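N-terminal acetyltransferase-like protein (Chaetomium thermophilum, PDB 5NNP) is probably the auxiliary subunit of an N-terminal acetyltransferase of the NatA type, an all-helical TPR-repeat scaffold that carries the catalytic partner. Local coordinates at residues L316-G321 / L375-Q380; N351-A356 / K369-A374; K399-D404 / V408-T413. All blocks are in the same frame, centred on the assembly; numbering follows the deposited sequence.

Contact 1 of 3, residues L316-G321 / L375-Q380; sequences LMFDKG and LYYLAQ. With CMC (carboxymethyl coenzyme *a), chain B.
Phe318 meets Tyr377 in an offset edge-to-face (T-shaped) pair, which ties the last turns of helix 303-320 to helix 369-381, the latter running into a predicted TPR repeat of this all-helical superhelix. The edge of Phe318 is turned to the face of Tyr377, with the ring planes 71° apart and the centroids 5.9 Å from each other. The leading atom is Phe318 CZ, which comes to 3.7 Å from Tyr377 CB, while Tyr377 CG lies in the plane of the Phe318 ring, just off its rim.

The Phe318 bond to CB does not itself aim at the other helix; with CG anti to the carbonyl carbon (chi1 -71°) the ring swings across and brings CZ forward. A rigid aromatic suits this place, spanning the gap between helices whose CA atoms stay 9.0 Å apart at Phe318 and Tyr377. Tyr377, unlike a phenylalanine, also offers a hydroxyl, and this polar end hydrogen-bonds to the hydroxyl of Tyr333. Further edge-to-face partners, Tyr349 for Phe318 and Phe326 for Tyr377, extend the aromatic packing.

Helix 303-320 closes in a Schellman motif at Gly321, whose positive phi is easy for a residue without CB. One residue earlier the long side chain of Lys320 reaches carboxymethyl coenzyme A, which the chain of another protein also hydrogen-bonds; Lys320 NZ donates a hydrogen bond of 3.1 Å to O8A of the ligand's 3'-phosphate.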
loop_
_atom_site.group_PDB
_atom_site.type_symbol
_atom_site.label_atom_id
_atom_site.label_comp_id
_atom_site.label_asym_id
_atom_site.label_seq_id
_atom_site.Cartn_x
_atom_site.Cartn_y
_atom_site.Cartn_z
ATOM N N LEU A 316 17.563 22.680 21.926
ATOM C CA LEU A 316 16.646 23.208 20.917
ATOM C C LEU A 316 15.248 22.620 21.056
ATOM O O LEU A 316 14.257 23.352 21.068
ATOM C CB LEU A 316 17.154 22.928 19.503
ATOM C CG LEU A 316 18.170 23.901 18.919
ATOM C CD1 LEU A 316 18.758 23.311 17.657
ATOM C CD2 LEU A 316 17.515 25.232 18.619
ATOM N N MET A 317 15.164 21.297 21.152
ATOM C CA MET A 317 13.856 20.662 21.126
ATOM C C MET A 317 13.114 20.904 22.442
ATOM O O MET A 317 11.929 21.242 22.441
ATOM C CB MET A 317 13.978 19.160 20.834
ATOM C CG MET A 317 14.686 18.839 19.520
ATOM S SD MET A 317 13.809 19.346 18.007
ATOM C CE MET A 317 12.916 17.836 17.610
ATOM N N PHE A 318 13.807 20.742 23.561
ATOM C CA PHE A 318 13.170 20.957 24.852
ATOM C C PHE A 318 12.715 22.397 25.011
ATOM O O PHE A 318 11.620 22.648 25.490
ATOM C CB PHE A 318 14.104 20.560 25.983
ATOM C CG PHE A 318 14.308 19.084 26.079
ATOM C CD1 PHE A 318 13.412 18.219 25.464
ATOM C CD2 PHE A 318 15.394 18.552 26.764
ATOM C CE1 PHE A 318 13.583 16.848 25.540
ATOM C CE2 PHE A 318 15.576 17.184 26.844
ATOM C CZ PHE A 318 14.676 16.328 26.236
ATOM N N ASP A 319 13.543 23.341 24.587
ATOM C CA ASP A 319 13.180 24.748 24.697
ATOM C C ASP A 319 11.932 25.065 23.892
ATOM O O ASP A 319 11.118 25.909 24.281
ATOM C CB ASP A 319 14.336 25.630 24.251
ATOM C CG ASP A 319 15.401 25.755 25.317
ATOM O OD1 ASP A 319 15.177 25.266 26.448
ATOM O OD2 ASP A 319 16.451 26.357 25.028
ATOM N N LYS A 320 11.792 24.365 22.774
ATOM C CA LYS A 320 10.664 24.522 21.880
ATOM C C LYS A 320 9.465 23.749 22.444
ATOM O O LYS A 320 8.332 23.912 22.005
ATOM C CB LYS A 320 11.055 24.040 20.475
ATOM C CG LYS A 320 10.176 24.557 19.337
ATOM C CD LYS A 320 10.550 23.905 18.002
ATOM C CE LYS A 320 9.336 23.757 17.063
ATOM N NZ LYS A 320 8.777 25.058 16.557
ATOM N N GLY A 321 9.724 22.913 23.441
ATOM C CA GLY A 321 8.672 22.171 24.109
ATOM C C GLY A 321 8.186 20.947 23.348
ATOM O O GLY A 321 7.153 20.366 23.694
ATOM N N LEU A 375 10.960 16.153 31.237
ATOM C CA LEU A 375 10.387 15.148 32.125
ATOM C C LEU A 375 9.664 14.103 31.279
ATOM O O LEU A 375 9.736 12.904 31.547
ATOM C CB LEU A 375 9.436 15.782 33.155
ATOM C CG LEU A 375 10.048 16.657 34.264
ATOM C CD1 LEU A 375 8.948 17.346 35.056
ATOM C CD2 LEU A 375 10.941 15.851 35.212
ATOM N N TYR A 376 8.981 14.568 30.240
ATOM C CA TYR A 376 8.280 13.678 29.321
ATOM C C TYR A 376 9.236 12.792 28.532
ATOM O O TYR A 376 8.906 11.641 28.223
ATOM C CB TYR A 376 7.423 14.483 28.348
ATOM C CG TYR A 376 6.587 13.623 27.436
ATOM C CD1 TYR A 376 5.637 12.756 27.950
ATOM C CD2 TYR A 376 6.733 13.689 26.061
ATOM C CE1 TYR A 376 4.862 11.973 27.119
ATOM C CE2 TYR A 376 5.965 12.904 25.223
ATOM C CZ TYR A 376 5.032 12.049 25.758
ATOM O OH TYR A 376 4.264 11.271 24.929
ATOM N N TYR A 377 10.407 13.330 28.188
ATOM C CA TYR A 377 11.414 12.540 27.483
ATOM C C TYR A 377 11.886 11.416 28.392
ATOM O O TYR A 377 12.052 10.265 27.965
ATOM C CB TYR A 377 12.613 13.384 27.042
ATOM C CG TYR A 377 13.653 12.587 26.272
ATOM C CD1 TYR A 377 14.597 11.794 26.932
ATOM C CD2 TYR A 377 13.695 12.624 24.885
ATOM C CE1 TYR A 377 15.544 11.069 26.225
ATOM C CE2 TYR A 377 14.630 11.908 24.176
ATOM C CZ TYR A 377 15.552 11.131 24.846
ATOM O OH TYR A 377 16.485 10.420 24.118
ATOM N N LEU A 378 12.114 11.762 29.650
ATOM C CA LEU A 378 12.601 10.783 30.597
ATOM C C LEU A 378 11.534 9.723 30.860
ATOM O O LEU A 378 11.855 8.553 31.070
ATOM C CB LEU A 378 13.034 11.465 31.887
ATOM C CG LEU A 378 14.379 12.178 31.774
ATOM C CD1 LEU A 378 14.547 13.210 32.873
ATOM C CD2 LEU A 378 15.507 11.155 31.798
ATOM N N ALA A 379 10.266 10.129 30.827
ATOM C CA ALA A 379 9.170 9.198 31.075
ATOM C C ALA A 379 9.183 8.130 30.005
ATOM O O ALA A 379 9.040 6.937 30.281
ATOM C CB ALA A 379 7.847 9.913 31.085
ATOM N N GLN A 380 9.385 8.575 28.776
ATOM C CA GLN A 380 9.372 7.681 27.641
ATOM C C GLN A 380 10.631 6.836 27.571
ATOM O O GLN A 380 10.569 5.665 27.208
ATOM C CB GLN A 380 9.181 8.482 26.358
ATOM C CG GLN A 380 7.751 8.909 26.203
ATOM C CD GLN A 380 7.511 9.625 24.924
ATOM O OE1 GLN A 380 8.059 10.704 24.681
ATOM N NE2 GLN A 380 6.692 9.030 24.078
HETATM N N1A CMC B . -0.322 24.316 18.079
HETATM C C2A CMC B . -0.108 25.493 17.422
HETATM N N3A CMC B . 0.635 25.534 16.280
HETATM C C4A CMC B . 1.179 24.393 15.778
HETATM C C5A CMC B . 0.962 23.171 16.446
HETATM C C6A CMC B . 0.194 23.155 17.613
HETATM N N6A CMC B . -0.027 21.952 18.277
HETATM N N7A CMC B . 1.671 22.139 15.660
HETATM C C8A CMC B . 2.245 22.792 14.610
HETATM N N9A CMC B . 1.937 24.082 14.730
HETATM C C1B CMC B . 2.368 25.042 13.774
HETATM C C2B CMC B . 3.611 25.724 14.182
HETATM O O2B CMC B . 3.427 27.137 14.038
HETATM C C3B CMC B . 4.624 25.313 13.224
HETATM O O3B CMC B . 5.395 26.463 12.839
HETATM P P3B CMC B . 6.677 26.821 13.687
HETATM O O7A CMC B . 7.238 28.107 13.238
HETATM O O8A CMC B . 7.737 25.655 13.656
HETATM O O9A CMC B . 6.288 27.137 15.059
HETATM C C4B CMC B . 3.872 24.883 12.027
HETATM O O4B CMC B . 2.657 24.361 12.529
HETATM C C5B CMC B . 4.648 23.788 11.376
HETATM O O5B CMC B . 4.822 22.817 12.413
HETATM P P1A CMC B . 4.886 21.301 11.868
HETATM O O1A CMC B . 5.765 20.453 12.745
HETATM O O2A CMC B . 5.469 21.302 10.462
HETATM O O3A CMC B . 3.398 20.649 11.823
HETATM P P2A CMC B . 3.038 19.141 12.110
HETATM O O4A CMC B . 3.006 18.924 13.597
HETATM O O5A CMC B . 4.063 18.251 11.500
HETATM O O6A CMC B . 1.636 18.822 11.474
HETATM C CBP CMC B . -0.762 19.004 11.344
HETATM C CCP CMC B . 0.591 19.768 11.544
HETATM C CDP CMC B . -0.667 18.338 9.934
HETATM C CEP CMC B . -1.975 19.998 11.373
HETATM C CAP CMC B . -0.898 17.965 12.490
HETATM O OAP CMC B . -1.075 18.602 13.707
HETATM C C9P CMC B . -2.025 16.939 12.319
HETATM O O9P CMC B . -1.832 15.893 11.682
HETATM N N8P CMC B . -3.319 17.166 12.937
HETATM C C7P CMC B . -4.391 16.193 12.817
HETATM C C6P CMC B . -4.859 15.947 11.352
HETATM C C5P CMC B . -5.192 17.295 10.757
HETATM O O5P CMC B . -5.889 18.070 11.368
HETATM N N4P CMC B . -4.647 17.643 9.480
HETATM C C3P CMC B . -4.925 18.951 8.924
HETATM C C2P CMC B . -6.029 18.876 7.870
HETATM S S1P CMC B . -6.309 20.547 7.231
HETATM C C1 CMC B . -6.171 20.506 5.437
HETATM C C2 CMC B . -6.700 19.169 4.973
HETATM O O21 CMC B . -5.944 18.232 4.760
#

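Contact 2 of 3, residues N351-A356 / K369-A374; sequences NEYVNA and KGKGAA
The ring of Tyr353 lies against the first turn of helix 369-381, with backbone over one face. Lys371 N sits above the middle of that face, 3.6 Å from the plane, and Gly370 C lies on the same side but displaced toward the rim. Lys371 CB hangs above the CD2-CE2 bond on that same side, 3.5 Å from Tyr353 CD2. Gly370 CA, again on this side of the plane, lies beyond the CE1 rim, 3.7 Å from Tyr353 CE1.

That approach is consistent with a glycine here: a CB on Gly370 would point toward the ring and would probably clash with Tyr353 CE1, whereas the bare backbone lets the aromatic face settle directly on the helix. Lys371 suits its place for another reason. Its CB packs over the rim of the ring, and with CG anti to the backbone N (chi1 173°) the extended chain carries the ammonium group away from the aromatic surface.

In the fold, Tyr353 is among the first residues beyond helix 336-352, and it joins that helix's exit to the start of the next one, 369-381, which continues into a predicted TPR repeat. The connection between them has no helix where it is modelled, and part of it is missing from the model. Farther along, Ala373 and Ala374 turn their small side chains to Phe318 of helix 303-320.

The phenolic end reaches past Gly370 toward Lys369, but neither backbone N is its hydrogen-bond partner: Tyr353 OH bonds instead to the carbonyl oxygen of Gly367, just ahead of the helix.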
loop_
_atom_site.group_PDB
_atom_site.type_symbol
_atom_site.label_atom_id
_atom_site.label_comp_id
_atom_site.label_asym_id
_atom_site.label_seq_id
_atom_site.Cartn_x
_atom_site.Cartn_y
_atom_site.Cartn_z
ATOM N N ASN A 351 17.912 19.879 35.322
ATOM C CA ASN A 351 18.529 20.548 36.440
ATOM C C ASN A 351 18.862 21.997 36.103
ATOM O O ASN A 351 18.766 22.877 36.967
ATOM C CB ASN A 351 19.782 19.801 36.880
ATOM C CG ASN A 351 20.734 20.683 37.638
ATOM O OD1 ASN A 351 20.483 21.045 38.790
ATOM N ND2 ASN A 351 21.835 21.048 36.996
ATOM N N GLU A 352 19.237 22.245 34.845
ATOM C CA GLU A 352 19.646 23.582 34.403
ATOM C C GLU A 352 18.470 24.492 34.061
ATOM O O GLU A 352 18.660 25.676 33.799
ATOM C CB GLU A 352 20.572 23.479 33.190
ATOM C CG GLU A 352 21.895 22.785 33.475
ATOM C CD GLU A 352 22.646 22.384 32.221
ATOM O OE1 GLU A 352 23.787 21.896 32.362
ATOM O OE2 GLU A 352 22.103 22.550 31.101
ATOM N N TYR A 353 17.257 23.946 34.081
ATOM C CA TYR A 353 16.091 24.662 33.581
ATOM C C TYR A 353 15.647 25.791 34.493
ATOM O O TYR A 353 15.563 25.635 35.714
ATOM C CB TYR A 353 14.910 23.713 33.365
ATOM C CG TYR A 353 13.760 24.396 32.649
ATOM C CD1 TYR A 353 13.865 24.729 31.293
ATOM C CD2 TYR A 353 12.583 24.731 33.319
ATOM C CE1 TYR A 353 12.832 25.371 30.621
ATOM C CE2 TYR A 353 11.536 25.372 32.653
ATOM C CZ TYR A 353 11.670 25.690 31.301
ATOM O OH TYR A 353 10.651 26.326 30.611
ATOM N N VAL A 354 15.361 26.936 33.884
ATOM C CA VAL A 354 14.737 28.038 34.592
ATOM C C VAL A 354 13.510 28.472 33.829
ATOM O O VAL A 354 13.490 28.426 32.599
ATOM C CB VAL A 354 15.668 29.214 34.761
ATOM C CG1 VAL A 354 14.889 30.395 35.326
ATOM C CG2 VAL A 354 16.819 28.838 35.682
ATOM N N ASN A 355 12.477 28.856 34.570
ATOM C CA ASN A 355 11.191 29.187 33.986
ATOM C C ASN A 355 11.307 30.341 33.008
ATOM O O ASN A 355 11.480 31.505 33.403
ATOM C CB ASN A 355 10.181 29.531 35.077
ATOM C CG ASN A 355 8.860 30.011 34.514
ATOM O OD1 ASN A 355 8.328 31.033 34.939
ATOM N ND2 ASN A 355 8.314 29.262 33.559
ATOM N N ALA A 356 11.241 30.011 31.725
ATOM C CA ALA A 356 11.187 31.041 30.708
ATOM C C ALA A 356 9.829 31.715 30.853
ATOM O O ALA A 356 8.910 31.133 31.433
ATOM C CB ALA A 356 11.386 30.447 29.314
ATOM N N LYS A 369 7.350 24.886 29.395
ATOM C CA LYS A 369 7.248 23.775 28.446
ATOM C C LYS A 369 8.540 22.975 28.347
ATOM O O LYS A 369 8.483 21.761 28.220
ATOM C CB LYS A 369 6.827 24.260 27.054
ATOM C CG LYS A 369 7.706 25.316 26.424
ATOM C CD LYS A 369 7.325 25.543 24.966
ATOM C CE LYS A 369 7.655 26.949 24.495
ATOM N NZ LYS A 369 6.729 27.971 25.100
ATOM N N GLY A 370 9.688 23.650 28.415
ATOM C CA GLY A 370 10.977 22.989 28.461
ATOM C C GLY A 370 11.053 21.915 29.533
ATOM O O GLY A 370 11.491 20.795 29.262
ATOM N N LYS A 371 10.613 22.243 30.745
ATOM C CA LYS A 371 10.687 21.306 31.864
ATOM C C LYS A 371 9.757 20.118 31.673
ATOM O O LYS A 371 10.113 18.982 31.983
ATOM C CB LYS A 371 10.349 22.001 33.184
ATOM C CG LYS A 371 10.257 21.036 34.353
ATOM C CD LYS A 371 10.345 21.755 35.693
ATOM C CE LYS A 371 10.487 20.763 36.850
ATOM N NZ LYS A 371 10.690 21.423 38.167
ATOM N N GLY A 372 8.555 20.394 31.179
ATOM C CA GLY A 372 7.632 19.335 30.812
ATOM C C GLY A 372 8.246 18.425 29.762
ATOM O O GLY A 372 8.178 17.203 29.869
ATOM N N ALA A 373 8.885 19.027 28.763
ATOM C CA ALA A 373 9.415 18.271 27.630
ATOM C C ALA A 373 10.554 17.326 28.048
ATOM O O ALA A 373 10.644 16.206 27.553
ATOM C CB ALA A 373 9.874 19.235 26.506
ATOM N N ALA A 374 11.408 17.765 28.967
ATOM C CA ALA A 374 12.474 16.905 29.478
ATOM C C ALA A 374 11.916 15.812 30.381
ATOM O O ALA A 374 12.355 14.673 30.316
ATOM C CB ALA A 374 13.515 17.725 30.231
#

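Contact 3 of 3, residues K399-D404 / V408-T413; sequences KAIELD and VDFHMT
Phe410 projects from helix 408-421 onto the end of helix 390-403. Its CB lies 3.7 Å from Ile401 CG1, the two side chains sliding past each other in opposite directions. Ala400 CB stands over one ring face in a CH-pi contact, 4.0 Å from the Phe410 centroid; so small a residue lets the ring come close. CD1 faces Tyr376, while CD2 and CE2 both meet the Ala400 carbonyl (Phe410 CE2 to Ala400 O 3.5 Å). CE2 also meets Asp404 CB at 3.6 Å, and at the tip Phe410 CZ is 3.8 Å from Gly372 O.

Ile401 serves a second ring: with CG1 anti to the carbonyl carbon (chi1 -64°), the extended chi2 (177°) carries CD1 over the face of His411, 4.0 Å from the centroid, and CG2 touches His411 CE1. Replacing Ile401 by an alanine would probably strip that face of its aliphatic cover and open a gap beside Phe410 CB.

Asp404 OD2 bonds Asn407 ND2, and His411 NE2 bonds Pro405 O. Segments 399-403 and 408-413 run nearly antiparallel (axes 9.6 Å apart at closest approach, 154° between directions), joining helix 390-403 of the predicted TPR repeat to helix 408-421, with helix 369-381 against Phe410 and Tyr433 of helix 424-436 against His411.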
loop_
_atom_site.group_PDB
_atom_site.type_symbol
_atom_site.label_atom_id
_atom_site.label_comp_id
_atom_site.label_asym_id
_atom_site.label_seq_id
_atom_site.Cartn_x
_atom_site.Cartn_y
_atom_site.Cartn_z
ATOM N N LYS A 399 5.374 13.587 37.451
ATOM C CA LYS A 399 5.933 14.910 37.670
ATOM C C LYS A 399 5.570 15.821 36.513
ATOM O O LYS A 399 5.299 17.002 36.704
ATOM C CB LYS A 399 7.451 14.849 37.840
ATOM C CG LYS A 399 7.906 14.308 39.187
ATOM C CD LYS A 399 9.302 14.772 39.515
ATOM C CE LYS A 399 9.861 14.085 40.754
ATOM N NZ LYS A 399 10.440 12.755 40.421
ATOM N N ALA A 400 5.557 15.252 35.312
ATOM C CA ALA A 400 5.146 15.963 34.113
ATOM C C ALA A 400 3.670 16.371 34.186
ATOM O O ALA A 400 3.313 17.519 33.908
ATOM C CB ALA A 400 5.410 15.104 32.894
ATOM N N ILE A 401 2.818 15.426 34.574
ATOM C CA ILE A 401 1.391 15.682 34.724
ATOM C C ILE A 401 1.067 16.648 35.884
ATOM O O ILE A 401 0.090 17.403 35.820
ATOM C CB ILE A 401 0.638 14.361 34.919
ATOM C CG1 ILE A 401 0.777 13.509 33.647
ATOM C CG2 ILE A 401 -0.817 14.617 35.266
ATOM C CD1 ILE A 401 0.150 12.137 33.724
ATOM N N GLU A 402 1.881 16.641 36.939
ATOM C CA GLU A 402 1.792 17.706 37.929
ATOM C C GLU A 402 1.957 19.064 37.263
ATOM O O GLU A 402 1.246 20.020 37.559
ATOM C CB GLU A 402 2.864 17.573 38.993
ATOM C CG GLU A 402 2.588 16.586 40.065
ATOM C CD GLU A 402 3.468 16.826 41.268
ATOM O OE1 GLU A 402 3.457 15.977 42.188
ATOM O OE2 GLU A 402 4.164 17.870 41.287
ATOM N N LEU A 403 2.933 19.141 36.372
ATOM C CA LEU A 403 3.288 20.405 35.768
ATOM C C LEU A 403 2.267 20.806 34.710
ATOM O O LEU A 403 2.009 21.988 34.511
ATOM C CB LEU A 403 4.693 20.312 35.173
ATOM C CG LEU A 403 5.248 21.508 34.409
ATOM C CD1 LEU A 403 5.305 22.752 35.281
ATOM C CD2 LEU A 403 6.615 21.150 33.860
ATOM N N ASP A 404 1.679 19.814 34.047
ATOM C CA ASP A 404 0.792 20.055 32.916
ATOM C C ASP A 404 -0.310 18.987 32.915
ATOM O O ASP A 404 -0.202 17.977 32.234
ATOM C CB ASP A 404 1.611 20.045 31.613
ATOM C CG ASP A 404 0.837 20.566 30.400
ATOM O OD1 ASP A 404 -0.305 21.047 30.546
ATOM O OD2 ASP A 404 1.394 20.503 29.285
ATOM N N VAL A 408 -2.501 15.874 26.910
ATOM C CA VAL A 408 -2.926 14.604 26.329
ATOM C C VAL A 408 -1.780 13.593 26.211
ATOM O O VAL A 408 -1.933 12.429 26.587
ATOM C CB VAL A 408 -3.557 14.817 24.930
ATOM C CG1 VAL A 408 -3.810 13.495 24.248
ATOM C CG2 VAL A 408 -4.858 15.628 25.048
ATOM N N ASP A 409 -0.637 14.025 25.689
ATOM C CA ASP A 409 0.488 13.105 25.477
ATOM C C ASP A 409 1.055 12.577 26.773
ATOM O O ASP A 409 1.509 11.438 26.851
ATOM C CB ASP A 409 1.600 13.783 24.700
ATOM C CG ASP A 409 1.190 14.134 23.310
ATOM O OD1 ASP A 409 0.581 13.270 22.650
ATOM O OD2 ASP A 409 1.466 15.277 22.888
ATOM N N PHE A 410 1.049 13.413 27.797
ATOM C CA PHE A 410 1.500 12.974 29.106
ATOM C C PHE A 410 0.640 11.799 29.582
ATOM O O PHE A 410 1.167 10.742 29.901
ATOM C CB PHE A 410 1.473 14.138 30.099
ATOM C CG PHE A 410 2.510 15.194 29.823
ATOM C CD1 PHE A 410 3.359 15.089 28.720
ATOM C CD2 PHE A 410 2.642 16.289 30.661
ATOM C CE1 PHE A 410 4.316 16.059 28.452
ATOM C CE2 PHE A 410 3.595 17.261 30.406
ATOM C CZ PHE A 410 4.438 17.144 29.296
ATOM N N HIS A 411 -0.681 11.956 29.584
ATOM C CA HIS A 411 -1.549 10.876 30.057
ATOM C C HIS A 411 -1.476 9.642 29.150
ATOM O O HIS A 411 -1.623 8.513 29.620
ATOM C CB HIS A 411 -2.998 11.359 30.180
ATOM C CG HIS A 411 -3.199 12.386 31.248
ATOM N ND1 HIS A 411 -3.425 12.053 32.567
ATOM C CD2 HIS A 411 -3.187 13.739 31.199
ATOM C CE1 HIS A 411 -3.552 13.157 33.283
ATOM N NE2 HIS A 411 -3.414 14.192 32.476
ATOM N N MET A 412 -1.239 9.864 27.860
ATOM C CA MET A 412 -1.145 8.782 26.890
ATOM C C MET A 412 0.011 7.861 27.237
ATOM O O MET A 412 -0.131 6.640 27.252
ATOM C CB MET A 412 -0.965 9.337 25.483
ATOM C CG MET A 412 -0.798 8.271 24.456
ATOM S SD MET A 412 -0.721 8.882 22.752
ATOM C CE MET A 412 0.530 10.158 22.863
ATOM N N THR A 413 1.160 8.464 27.525
ATOM C CA THR A 413 2.345 7.719 27.922
ATOM C C THR A 413 2.110 6.981 29.239
ATOM O O THR A 413 2.557 5.842 29.417
ATOM C CB THR A 413 3.565 8.649 28.057
ATOM O OG1 THR A 413 4.053 8.977 26.752
ATOM C CG2 THR A 413 4.684 7.966 28.829
#

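Overall arrangement
Helix 369-381 connects the set: contacts 1 and 2 both use it, and contact 3 packs against it from helices 390-403 and 408-421. Along the chain, contact 2 is nested within the loop closed by contact 1, and contact 3 follows both. Centre to centre, contacts 1 and 2 are about 8 Å apart, 1 and 3 about 12 Å, and 2 and 3 about 14 Å. They touch directly: Phe318 reaches the backbone of Ala373, Tyr376 OH probably hydrogen-bonds Thr413 OG1, and Leu403 packs on Gly372. Successive helices of the superhelix are thus joined into one continuous body, bordered near Lys320 by the carboxymethyl coenzyme A shared with the chain of another protein.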